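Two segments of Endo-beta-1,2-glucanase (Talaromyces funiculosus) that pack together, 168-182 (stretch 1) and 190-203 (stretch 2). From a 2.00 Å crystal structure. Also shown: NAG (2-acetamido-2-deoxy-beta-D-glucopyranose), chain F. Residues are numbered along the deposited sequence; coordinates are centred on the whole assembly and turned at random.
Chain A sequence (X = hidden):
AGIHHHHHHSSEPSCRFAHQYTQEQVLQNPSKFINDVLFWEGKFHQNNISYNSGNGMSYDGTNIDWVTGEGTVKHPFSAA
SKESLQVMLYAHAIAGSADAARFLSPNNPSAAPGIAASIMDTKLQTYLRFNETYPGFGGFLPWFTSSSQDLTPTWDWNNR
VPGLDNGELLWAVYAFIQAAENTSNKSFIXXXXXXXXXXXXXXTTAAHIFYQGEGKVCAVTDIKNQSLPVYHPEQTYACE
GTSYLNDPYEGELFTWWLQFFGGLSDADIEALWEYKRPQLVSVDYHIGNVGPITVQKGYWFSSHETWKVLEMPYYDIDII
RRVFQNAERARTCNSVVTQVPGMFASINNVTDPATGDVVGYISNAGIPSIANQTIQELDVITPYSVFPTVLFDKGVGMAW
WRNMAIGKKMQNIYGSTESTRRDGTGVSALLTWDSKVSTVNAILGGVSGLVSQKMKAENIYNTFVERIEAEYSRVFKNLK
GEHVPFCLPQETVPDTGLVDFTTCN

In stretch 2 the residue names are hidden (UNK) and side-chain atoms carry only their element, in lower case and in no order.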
# COMPACT_ATOMS: atom_id res chain seq x y z
N GLU A 168 3.71 5.80 -5.83
CA GLU A 168 3.01 4.52 -5.71
C GLU A 168 2.10 4.30 -6.93
O GLU A 168 2.12 3.22 -7.52
CB GLU A 168 2.22 4.45 -4.40
CG GLU A 168 3.12 4.45 -3.17
CD GLU A 168 2.42 4.59 -1.83
OE1 GLU A 168 1.29 5.08 -1.81
OE2 GLU A 168 3.02 4.20 -0.82
N LEU A 169 1.31 5.32 -7.29
CA LEU A 169 0.37 5.20 -8.40
C LEU A 169 1.10 4.94 -9.72
O LEU A 169 0.66 4.13 -10.54
CB LEU A 169 -0.48 6.47 -8.48
CG LEU A 169 -1.45 6.56 -9.65
CD1 LEU A 169 -2.37 5.35 -9.73
CD2 LEU A 169 -2.27 7.83 -9.56
N LEU A 170 2.21 5.65 -9.95
CA LEU A 170 2.86 5.64 -11.26
C LEU A 170 3.40 4.25 -11.60
O LEU A 170 3.20 3.77 -12.72
CB LEU A 170 3.95 6.71 -11.29
CG LEU A 170 3.42 8.13 -11.41
CD1 LEU A 170 4.48 9.15 -11.05
CD2 LEU A 170 2.87 8.37 -12.81
N TRP A 171 4.03 3.58 -10.63
CA TRP A 171 4.56 2.22 -10.89
C TRP A 171 3.41 1.21 -10.97
O TRP A 171 3.53 0.20 -11.65
CB TRP A 171 5.64 1.83 -9.86
CG TRP A 171 6.90 2.61 -10.03
CD1 TRP A 171 7.35 3.63 -9.25
CD2 TRP A 171 7.87 2.47 -11.09
NE1 TRP A 171 8.53 4.12 -9.73
CE2 TRP A 171 8.88 3.43 -10.86
CE3 TRP A 171 7.99 1.62 -12.20
CZ2 TRP A 171 9.98 3.57 -11.69
CZ3 TRP A 171 9.08 1.77 -13.04
CH2 TRP A 171 10.07 2.72 -12.78
N ALA A 172 2.28 1.50 -10.30
CA ALA A 172 1.11 0.62 -10.41
C ALA A 172 0.55 0.69 -11.85
O ALA A 172 0.23 -0.33 -12.45
CB ALA A 172 0.07 0.98 -9.39
N VAL A 173 0.47 1.91 -12.39
CA VAL A 173 -0.01 2.14 -13.76
C VAL A 173 0.97 1.50 -14.76
O VAL A 173 0.54 0.92 -15.75
CB VAL A 173 -0.24 3.64 -14.03
CG1 VAL A 173 -0.42 3.93 -15.52
CG2 VAL A 173 -1.44 4.16 -13.24
N TYR A 174 2.27 1.63 -14.49
CA TYR A 174 3.35 1.01 -15.27
C TYR A 174 3.09 -0.50 -15.38
O TYR A 174 3.10 -1.06 -16.49
CB TYR A 174 4.68 1.37 -14.61
CG TYR A 174 5.95 1.09 -15.38
CD1 TYR A 174 6.52 2.08 -16.18
CD2 TYR A 174 6.64 -0.10 -15.23
CE1 TYR A 174 7.73 1.86 -16.83
CE2 TYR A 174 7.84 -0.33 -15.88
CZ TYR A 174 8.38 0.65 -16.69
OH TYR A 174 9.57 0.43 -17.33
N ALA A 175 2.81 -1.14 -14.24
CA ALA A 175 2.45 -2.58 -14.18
C ALA A 175 1.19 -2.88 -15.00
O ALA A 175 1.16 -3.85 -15.78
CB ALA A 175 2.26 -3.01 -12.76
N PHE A 176 0.15 -2.07 -14.79
CA PHE A 176 -1.14 -2.31 -15.43
C PHE A 176 -0.99 -2.29 -16.95
O PHE A 176 -1.58 -3.12 -17.64
CB PHE A 176 -2.18 -1.27 -15.00
CG PHE A 176 -3.48 -1.41 -15.74
CD1 PHE A 176 -4.44 -2.33 -15.32
CD2 PHE A 176 -3.73 -0.68 -16.89
CE1 PHE A 176 -5.62 -2.48 -16.03
CE2 PHE A 176 -4.91 -0.83 -17.59
CZ PHE A 176 -5.86 -1.73 -17.16
N ILE A 177 -0.23 -1.31 -17.44
CA ILE A 177 0.02 -1.15 -18.87
C ILE A 177 0.64 -2.44 -19.41
O ILE A 177 0.18 -2.95 -20.44
CB ILE A 177 0.91 0.07 -19.15
CG1 ILE A 177 0.12 1.37 -18.98
CG2 ILE A 177 1.57 -0.01 -20.52
CD1 ILE A 177 1.00 2.58 -18.74
N GLN A 178 1.67 -2.95 -18.72
CA GLN A 178 2.34 -4.17 -19.11
C GLN A 178 1.34 -5.34 -19.10
O GLN A 178 1.32 -6.14 -20.05
CB GLN A 178 3.54 -4.47 -18.22
CG GLN A 178 4.38 -5.63 -18.71
CD GLN A 178 4.93 -5.38 -20.09
OE1 GLN A 178 5.61 -4.40 -20.35
NE2 GLN A 178 4.61 -6.27 -21.02
N ALA A 179 0.54 -5.46 -18.04
CA ALA A 179 -0.41 -6.55 -17.90
C ALA A 179 -1.41 -6.54 -19.07
O ALA A 179 -1.69 -7.57 -19.66
CB ALA A 179 -1.14 -6.45 -16.58
N ALA A 180 -1.93 -5.35 -19.39
CA ALA A 180 -2.93 -5.18 -20.45
C ALA A 180 -2.33 -5.57 -21.81
O ALA A 180 -2.97 -6.27 -22.59
CB ALA A 180 -3.43 -3.77 -20.46
N GLU A 181 -1.09 -5.14 -22.07
CA GLU A 181 -0.42 -5.42 -23.34
C GLU A 181 -0.07 -6.91 -23.44
O GLU A 181 -0.18 -7.48 -24.52
CB GLU A 181 0.77 -4.48 -23.53
CG GLU A 181 0.33 -3.05 -23.81
CD GLU A 181 1.40 -1.98 -23.78
OE1 GLU A 181 2.58 -2.32 -23.55
OE2 GLU A 181 1.05 -0.80 -23.98
N ASN A 182 0.23 -7.56 -22.31
CA ASN A 182 0.54 -8.98 -22.27
C ASN A 182 -0.64 -9.86 -22.72
O ASN A 182 -0.41 -11.01 -23.04
CB ASN A 182 0.99 -9.44 -20.88
CG ASN A 182 2.43 -9.11 -20.57
OD1 ASN A 182 3.16 -8.66 -21.45
ND2 ASN A 182 2.84 -9.32 -19.33
N UNK A 190 -5.33 -0.96 -26.48
CA UNK A 190 -5.76 0.43 -26.72
C UNK A 190 -5.92 1.18 -25.39
O UNK A 190 -5.48 2.32 -25.27
o UNK A 190 -7.99 -0.16 -29.59
o UNK A 190 -5.79 -0.04 -29.45
c UNK A 190 -6.94 0.06 -28.96
c UNK A 190 -7.07 0.49 -27.51
N UNK A 191 -6.60 0.54 -24.42
CA UNK A 191 -6.74 1.10 -23.07
C UNK A 191 -5.36 1.38 -22.48
O UNK A 191 -5.14 2.45 -21.92
c UNK A 191 -8.41 1.90 -20.61
c UNK A 191 -7.53 0.12 -22.18
c UNK A 191 -7.71 0.54 -20.72
c UNK A 191 -8.49 -0.52 -19.94
N UNK A 192 -4.44 0.42 -22.63
CA UNK A 192 -3.08 0.49 -22.08
C UNK A 192 -2.34 1.70 -22.65
O UNK A 192 -1.62 2.39 -21.93
c UNK A 192 -2.33 -0.78 -22.37
N UNK A 193 -2.51 1.95 -23.96
CA UNK A 193 -1.79 3.02 -24.65
C UNK A 193 -2.30 4.39 -24.19
O UNK A 193 -1.53 5.34 -24.11
c UNK A 193 -0.26 0.39 -28.70
c UNK A 193 -1.89 2.85 -26.17
c UNK A 193 -0.95 1.78 -26.72
c UNK A 193 -1.25 1.40 -28.16
n UNK A 193 -0.34 0.29 -30.18
N UNK A 194 -3.59 4.49 -23.87
CA UNK A 194 -4.16 5.72 -23.31
C UNK A 194 -3.58 5.98 -21.91
O UNK A 194 -3.25 7.10 -21.58
c UNK A 194 -6.36 5.51 -24.64
c UNK A 194 -5.69 5.64 -23.28
c UNK A 194 -8.49 4.88 -25.83
n UNK A 194 -9.95 4.78 -25.68
c UNK A 194 -7.84 5.23 -24.51
N UNK A 195 -3.43 4.91 -21.12
CA UNK A 195 -2.80 5.00 -19.80
C UNK A 195 -1.32 5.36 -19.95
O UNK A 195 -0.80 6.12 -19.12
c UNK A 195 -6.52 4.95 -15.57
c UNK A 195 -4.30 3.78 -18.19
c UNK A 195 -4.41 6.06 -15.14
c UNK A 195 -5.75 5.81 -14.81
c UNK A 195 -3.02 3.73 -18.97
c UNK A 195 -4.57 4.58 -17.02
c UNK A 195 -3.82 5.46 -16.24
c UNK A 195 -5.92 4.34 -16.67
n UNK A 195 -6.44 3.47 -17.59
c UNK A 195 -5.46 3.15 -18.49
N UNK A 196 -0.66 4.84 -20.99
CA UNK A 196 0.75 5.15 -21.26
C UNK A 196 0.89 6.66 -21.50
O UNK A 196 1.82 7.29 -20.98
n UNK A 196 4.71 4.57 -21.37
c UNK A 196 2.75 4.55 -22.78
o UNK A 196 3.68 2.61 -21.70
c UNK A 196 3.74 3.83 -21.90
c UNK A 196 1.28 4.29 -22.42
N UNK A 197 -0.05 7.24 -22.25
CA UNK A 197 -0.07 8.69 -22.52
C UNK A 197 -0.18 9.48 -21.21
O UNK A 197 0.54 10.47 -21.02
c UNK A 197 -1.31 10.51 -23.81
c UNK A 197 -1.20 9.03 -23.50
o UNK A 197 -0.89 8.31 -24.69
N UNK A 198 -1.10 9.07 -20.33
CA UNK A 198 -1.27 9.73 -19.03
C UNK A 198 0.05 9.64 -18.25
O UNK A 198 0.57 10.64 -17.77
c UNK A 198 -0.64 7.89 -14.10
c UNK A 198 -1.10 8.08 -15.39
c UNK A 198 -3.15 10.87 -16.48
c UNK A 198 -2.53 9.72 -16.85
c UNK A 198 -2.45 9.14 -18.23
n UNK A 198 -2.93 11.12 -15.15
c UNK A 198 -0.94 8.80 -13.09
c UNK A 198 -1.71 9.91 -13.33
c UNK A 198 -2.17 10.11 -14.62
c UNK A 198 -1.89 9.20 -15.67
N UNK A 199 0.60 8.43 -18.16
CA UNK A 199 1.79 8.15 -17.37
C UNK A 199 2.98 8.93 -17.92
O UNK A 199 3.78 9.48 -17.15
c UNK A 199 2.10 6.65 -17.42
c UNK A 199 3.15 6.22 -16.45
c UNK A 199 4.20 4.27 -18.12
s UNK A 199 3.42 4.43 -16.51
N UNK A 200 3.08 8.99 -19.25
CA UNK A 200 4.21 9.64 -19.93
C UNK A 200 4.17 11.15 -19.66
O UNK A 200 5.23 11.79 -19.57
c UNK A 200 4.71 7.96 -21.79
c UNK A 200 4.23 9.36 -21.44
o UNK A 200 4.47 7.54 -22.95
o UNK A 200 5.30 7.30 -20.93
N UNK A 201 2.98 11.73 -19.52
CA UNK A 201 2.86 13.17 -19.30
C UNK A 201 3.52 13.55 -17.96
O UNK A 201 4.19 14.60 -17.87
c UNK A 201 0.95 17.80 -18.51
c UNK A 201 1.41 13.62 -19.39
o UNK A 201 0.81 19.11 -18.20
c UNK A 201 1.64 17.40 -19.64
c UNK A 201 0.41 16.85 -17.66
c UNK A 201 1.23 15.08 -19.09
c UNK A 201 1.77 16.05 -19.92
c UNK A 201 0.57 15.50 -17.95
N UNK A 202 3.36 12.72 -16.93
CA UNK A 202 3.97 13.00 -15.61
C UNK A 202 5.50 13.07 -15.70
O UNK A 202 6.13 13.75 -14.90
o UNK A 202 4.18 10.70 -14.85
c UNK A 202 3.58 11.97 -14.54
c UNK A 202 2.08 11.83 -14.39
N UNK A 203 6.09 12.33 -16.64
CA UNK A 203 7.55 12.31 -16.82
C UNK A 203 8.05 13.72 -17.18
O UNK A 203 9.13 14.15 -16.71
c UNK A 203 7.65 7.48 -18.50
n UNK A 203 7.66 6.69 -19.75
c UNK A 203 7.97 8.93 -18.78
c UNK A 203 7.97 11.30 -17.90
c UNK A 203 7.51 9.86 -17.68
C1 NAG F . -3.05 17.70 -19.13
C2 NAG F . -2.82 16.95 -20.42
C3 NAG F . -1.77 17.67 -21.25
C4 NAG F . -2.15 19.13 -21.47
C5 NAG F . -2.42 19.74 -20.11
C6 NAG F . -2.81 21.22 -20.17
C7 NAG F . -2.90 14.51 -20.60
C8 NAG F . -2.27 13.24 -20.12
N2 NAG F . -2.39 15.61 -20.10
O3 NAG F . -1.63 16.99 -22.49
O4 NAG F . -1.08 19.83 -22.10
O5 NAG F . -3.47 19.00 -19.50
O6 NAG F . -4.23 21.27 -20.33
O7 NAG F . -3.81 14.50 -21.40
O HOH W 1 2.62 1.25 -23.77

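Position 190 has two side-chain carbons, the second carrying two oxygens, and points away from stretch 1: Asp 190, a charged group left in solvent. Position 191 shows four carbons forked at the second, touching the edge of the Phe 176 ring; this is Leu 191, an apolar filler, and its CD2 lies 4.0 Å from Phe 176 CZ, near the plane of that ring. Position 192 has a single carbon, CB, 3.7 Å from Ala 180 CB. It is Ala 192, and its small side chain suits the place where the backbones come close, its CA 4.8 Å from Ile 177 CA.

Position 193 carries four carbons in a row ending in nitrogen and touches Glu 181. It is Lys 193, pointing away and exposed, as suits its charge; the contact is aliphatic, CG lying 4.3 Å from Glu 181 OE2. Position 194 has the same chain but no contact: Lys 194, also exposed and pointing away. Position 195 has one carbon, then fused five- and six-membered rings holding eight carbons and one nitrogen, touching Val 173, Phe 176 and Ile 177. This is Trp 195, whose broad apolar ring system can pack against several side chains at once. Its CE3 lies 3.8 Å from Val 173 CG1, and the edge of Phe 176 meets its face, the planes at 70°.

At 196, three carbons, the third carrying one oxygen and one nitrogen, lie against Ile 177: Gln 196. Its OE1 is 3.6 Å from Ile 177 CG2 and accepts a hydrogen bond from a water that also donates to Glu 181 OE2, while NE2 donates to position 200. Position 197 has one carbon carrying an oxygen and a carbon; it is Thr 197, exposed and facing away.

Position 198 again has one carbon, then fused rings holding eight carbons and one nitrogen, touching Leu 169, Leu 170 and Val 173. It is Trp 198, again broad enough to meet several side chains; its CZ3 lies 3.8 Å from Leu 170 CD2 and 3.9 Å from Val 173 CG2. Position 199, an unbranched chain of two carbons, sulfur and carbon, sits among Leu 170, Val 173, Tyr 174 and Ile 177: Met 199, slender enough for that place.

Position 200, two carbons with two oxygens on the second, is Asp 200, the acceptor for Gln 196. Position 201, one carbon then a six-carbon ring bearing oxygen, is Tyr 201, out of reach of stretch 1 with NAG N2 over one face. Position 202 has a carbon carrying oxygen and carbon, against Leu 170: Thr 202, whose OG1 donates to Met 199 O, satisfying its polarity 3.4 Å from Leu 170 CD2. Position 203, four carbons ending in nitrogen, is Lys 203, whose NZ forms a salt bridge with Asp 200 OD1 at 2.7 Å.

The helices run nearly antiparallel, at 157°, their axes approaching to 8.6 Å at the closest point. No direct hydrogen bond joins them; apolar packing dominates, with Ile 177 and Met 199 as reciprocal knobs, and the water spans polar groups of both helices.

Stretch 2, residues 190-203: DLAKKWQTWMDYTK
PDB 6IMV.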